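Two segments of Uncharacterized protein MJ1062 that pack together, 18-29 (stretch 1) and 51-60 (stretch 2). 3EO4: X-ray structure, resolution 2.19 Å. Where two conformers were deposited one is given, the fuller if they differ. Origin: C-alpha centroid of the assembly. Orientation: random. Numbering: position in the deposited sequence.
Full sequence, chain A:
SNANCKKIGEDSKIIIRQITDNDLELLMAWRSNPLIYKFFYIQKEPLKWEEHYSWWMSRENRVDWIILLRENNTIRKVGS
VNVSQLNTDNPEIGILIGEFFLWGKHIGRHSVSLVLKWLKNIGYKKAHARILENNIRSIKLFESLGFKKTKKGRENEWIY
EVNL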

# COMPACT_ATOMS: atom_id res chain seq x y z
N GLN A 18 -5.22 -15.76 -7.50
CA GLN A 18 -3.83 -15.51 -7.91
C GLN A 18 -3.61 -14.03 -8.20
O GLN A 18 -4.52 -13.29 -8.62
CB GLN A 18 -3.31 -16.41 -9.04
CG GLN A 18 -4.31 -16.77 -10.11
CD GLN A 18 -3.69 -17.44 -11.36
OE1 GLN A 18 -4.38 -17.60 -12.39
NE2 GLN A 18 -2.41 -17.80 -11.30
N ILE A 19 -2.39 -13.61 -7.91
CA ILE A 19 -1.92 -12.27 -8.14
C ILE A 19 -1.80 -12.01 -9.62
O ILE A 19 -1.70 -12.93 -10.41
CB ILE A 19 -0.52 -12.08 -7.48
CG1 ILE A 19 -0.19 -10.60 -7.31
CG2 ILE A 19 0.56 -12.85 -8.27
CD1 ILE A 19 0.86 -10.33 -6.21
N THR A 20 -1.73 -10.73 -9.96
CA THR A 20 -1.72 -10.21 -11.31
C THR A 20 -0.76 -9.03 -11.34
O THR A 20 -0.53 -8.42 -10.28
CB THR A 20 -3.17 -9.74 -11.60
OG1 THR A 20 -3.85 -10.76 -12.32
CG2 THR A 20 -3.22 -8.50 -12.37
N ASP A 21 -0.25 -8.68 -12.52
CA ASP A 21 0.62 -7.50 -12.74
C ASP A 21 0.06 -6.27 -12.09
O ASP A 21 0.79 -5.42 -11.58
CB ASP A 21 0.73 -7.20 -14.24
CG ASP A 21 1.83 -7.98 -14.91
OD1 ASP A 21 2.40 -8.86 -14.25
OD2 ASP A 21 2.13 -7.71 -16.09
N ASN A 22 -1.26 -6.14 -12.17
CA ASN A 22 -1.98 -4.97 -11.66
C ASN A 22 -1.92 -4.81 -10.13
O ASN A 22 -2.15 -3.71 -9.62
CB ASN A 22 -3.44 -5.00 -12.14
CG ASN A 22 -3.55 -4.97 -13.66
OD1 ASN A 22 -3.03 -4.06 -14.32
ND2 ASN A 22 -4.23 -5.97 -14.23
N ASP A 23 -1.61 -5.89 -9.42
CA ASP A 23 -1.58 -5.91 -7.95
C ASP A 23 -0.21 -5.52 -7.42
O ASP A 23 -0.03 -5.39 -6.21
CB ASP A 23 -1.92 -7.32 -7.43
CG ASP A 23 -3.34 -7.79 -7.81
OD1 ASP A 23 -3.51 -8.94 -8.29
OD2 ASP A 23 -4.29 -7.00 -7.63
N LEU A 24 0.74 -5.32 -8.33
CA LEU A 24 2.16 -5.23 -7.96
C LEU A 24 2.47 -4.02 -7.09
O LEU A 24 3.26 -4.13 -6.13
CB LEU A 24 3.05 -5.25 -9.20
CG LEU A 24 3.37 -6.60 -9.84
CD1 LEU A 24 4.25 -6.40 -11.06
CD2 LEU A 24 4.06 -7.55 -8.87
N GLU A 25 1.85 -2.89 -7.43
CA GLU A 25 2.06 -1.63 -6.71
C GLU A 25 1.45 -1.69 -5.32
O GLU A 25 2.00 -1.15 -4.40
CB GLU A 25 1.52 -0.40 -7.47
CG GLU A 25 2.05 -0.22 -8.92
CD GLU A 25 1.10 -0.86 -9.96
OE1 GLU A 25 0.74 -2.05 -9.80
OE2 GLU A 25 0.70 -0.17 -10.92
N LEU A 26 0.29 -2.34 -5.20
CA LEU A 26 -0.36 -2.49 -3.91
C LEU A 26 0.47 -3.41 -3.01
O LEU A 26 0.73 -3.08 -1.85
CB LEU A 26 -1.77 -3.04 -4.07
CG LEU A 26 -2.50 -3.49 -2.82
CD1 LEU A 26 -2.61 -2.34 -1.84
CD2 LEU A 26 -3.93 -3.96 -3.23
N LEU A 27 0.89 -4.55 -3.56
CA LEU A 27 1.81 -5.44 -2.86
C LEU A 27 3.08 -4.71 -2.45
O LEU A 27 3.51 -4.81 -1.29
CB LEU A 27 2.12 -6.70 -3.67
CG LEU A 27 3.02 -7.71 -2.92
CD1 LEU A 27 2.33 -8.40 -1.69
CD2 LEU A 27 3.64 -8.78 -3.87
N MSE A 28 3.70 -3.96 -3.35
CA MSE A 28 4.89 -3.19 -2.92
C MSE A 28 4.55 -2.19 -1.80
O MSE A 28 5.34 -1.99 -0.90
CB MSE A 28 5.55 -2.46 -4.08
CG MSE A 28 6.82 -1.76 -3.68
SE MSE A 28 7.69 -0.91 -5.22
CE MSE A 28 6.17 0.12 -5.85
N ALA A 29 3.38 -1.57 -1.87
CA ALA A 29 3.00 -0.58 -0.87
C ALA A 29 2.86 -1.17 0.55
O ALA A 29 3.28 -0.55 1.54
CB ALA A 29 1.73 0.13 -1.28
N GLU A 51 13.74 -3.41 -7.78
CA GLU A 51 13.90 -4.62 -6.96
C GLU A 51 12.62 -5.45 -6.91
O GLU A 51 12.63 -6.67 -7.05
CB GLU A 51 14.24 -4.25 -5.52
CG GLU A 51 15.47 -3.38 -5.32
CD GLU A 51 15.55 -2.79 -3.90
OE1 GLU A 51 14.52 -2.74 -3.17
OE2 GLU A 51 16.68 -2.35 -3.53
N HIS A 52 11.51 -4.77 -6.68
CA HIS A 52 10.23 -5.43 -6.64
C HIS A 52 9.88 -6.11 -7.98
O HIS A 52 9.36 -7.22 -8.00
CB HIS A 52 9.17 -4.40 -6.27
CG HIS A 52 7.82 -4.97 -6.06
ND1 HIS A 52 7.56 -5.93 -5.10
CD2 HIS A 52 6.63 -4.71 -6.66
CE1 HIS A 52 6.28 -6.25 -5.13
NE2 HIS A 52 5.69 -5.52 -6.07
N TYR A 53 10.16 -5.42 -9.07
CA TYR A 53 9.77 -5.90 -10.38
C TYR A 53 10.71 -7.00 -10.85
O TYR A 53 10.31 -7.94 -11.54
CB TYR A 53 9.72 -4.74 -11.39
CG TYR A 53 9.00 -5.10 -12.67
CD1 TYR A 53 7.63 -5.36 -12.64
CD2 TYR A 53 9.68 -5.22 -13.88
CE1 TYR A 53 6.94 -5.70 -13.77
CE2 TYR A 53 8.99 -5.57 -15.04
CZ TYR A 53 7.60 -5.81 -14.96
OH TYR A 53 6.85 -6.17 -16.05
N SER A 54 11.98 -6.89 -10.46
CA SER A 54 12.94 -7.95 -10.76
C SER A 54 12.57 -9.24 -9.99
O SER A 54 12.69 -10.34 -10.54
CB SER A 54 14.35 -7.47 -10.47
OG SER A 54 15.23 -8.55 -10.28
N TRP A 55 12.06 -9.11 -8.75
CA TRP A 55 11.47 -10.26 -8.04
C TRP A 55 10.36 -10.89 -8.89
O TRP A 55 10.34 -12.09 -9.12
CB TRP A 55 10.94 -9.86 -6.65
CG TRP A 55 10.01 -10.88 -6.05
CD1 TRP A 55 10.37 -12.02 -5.41
CD2 TRP A 55 8.56 -10.86 -6.06
NE1 TRP A 55 9.24 -12.73 -5.02
CE2 TRP A 55 8.12 -12.04 -5.41
CE3 TRP A 55 7.59 -9.98 -6.57
CZ2 TRP A 55 6.77 -12.35 -5.25
CZ3 TRP A 55 6.23 -10.29 -6.41
CH2 TRP A 55 5.83 -11.47 -5.76
N TRP A 56 9.45 -10.05 -9.37
CA TRP A 56 8.27 -10.49 -10.09
C TRP A 56 8.60 -11.24 -11.39
O TRP A 56 7.99 -12.27 -11.68
CB TRP A 56 7.37 -9.29 -10.37
CG TRP A 56 6.31 -9.53 -11.38
CD1 TRP A 56 6.31 -9.11 -12.67
CD2 TRP A 56 5.08 -10.23 -11.18
NE1 TRP A 56 5.16 -9.50 -13.29
CE2 TRP A 56 4.38 -10.19 -12.40
CE3 TRP A 56 4.50 -10.88 -10.08
CZ2 TRP A 56 3.13 -10.79 -12.56
CZ3 TRP A 56 3.24 -11.47 -10.25
CH2 TRP A 56 2.58 -11.42 -11.47
N MSE A 57 9.57 -10.72 -12.14
CA MSE A 57 10.04 -11.38 -13.35
C MSE A 57 10.93 -12.59 -13.04
O MSE A 57 11.22 -13.38 -13.93
CB MSE A 57 10.79 -10.39 -14.26
CG MSE A 57 9.96 -9.17 -14.70
SE MSE A 57 8.35 -9.67 -15.76
CE MSE A 57 9.28 -10.02 -17.48
N SER A 58 11.37 -12.72 -11.79
CA SER A 58 12.26 -13.81 -11.38
C SER A 58 11.53 -15.03 -10.82
O SER A 58 12.16 -16.08 -10.64
CB SER A 58 13.24 -13.33 -10.32
OG SER A 58 14.50 -13.01 -10.90
N ARG A 59 10.23 -14.89 -10.51
CA ARG A 59 9.53 -15.91 -9.75
C ARG A 59 9.64 -17.33 -10.38
O ARG A 59 9.47 -17.49 -11.58
CB ARG A 59 8.06 -15.52 -9.53
CG ARG A 59 7.87 -14.18 -8.83
CD ARG A 59 6.46 -13.64 -9.01
NE ARG A 59 5.48 -14.47 -8.34
CZ ARG A 59 4.57 -15.22 -8.96
NH1 ARG A 59 3.72 -15.95 -8.24
NH2 ARG A 59 4.48 -15.21 -10.29
N GLU A 60 9.96 -18.32 -9.55
CA GLU A 60 9.93 -19.73 -9.93
C GLU A 60 9.52 -20.56 -8.74
O GLU A 60 9.82 -20.20 -7.59
CB GLU A 60 11.31 -20.20 -10.39
CG GLU A 60 11.49 -20.15 -11.88
CD GLU A 60 12.67 -19.28 -12.28
OE1 GLU A 60 13.33 -18.71 -11.36
OE2 GLU A 60 12.93 -19.16 -13.51

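A histidine side chain reaches across to a backbone carbonyl in the first turn of the neighbouring helix: His-52 NE2 donates a hydrogen bond to Leu-24 O (2.8 Å), an oxygen that also accepts the helical bond from Met-28 N (2.8 Å). It is a bent bond, with an N-H...O angle of 131°. The same imidazole lies against Met-28, whose CB sits over one ring face, 3.7 Å from the ring centroid, while Leu-27 CD2 meets the ring edge at His-52 CE1 (3.9 Å). The two helices, 24-29 and 51-58, run at 121° to each other with axes 10.9 Å apart at closest approach, a gap wide enough for large side chains to fill. Leu-24 lies at the centre of that filling. Its CD1 rests almost squarely over the five-membered ring of Trp-56, 7° off the ring normal and 3.7 Å from the centroid, a CH-pi contact; its CD2 packs on Trp-56 CE3 (3.6 Å), and CD1 also touches the edge of Tyr-53 at CD1 (3.9 Å). Leu-27 CD2 extends the apolar patch to Trp-55 CZ3 (3.9 Å). Before the helix, Ile-19 CG2 abuts the indole edge at Trp-56 CZ3 (3.6 Å), and Asp-21 OD1 approaches Trp-56 NE1 to 3.0 Å. Together the two stretches bury 496 Å², summed over both sides.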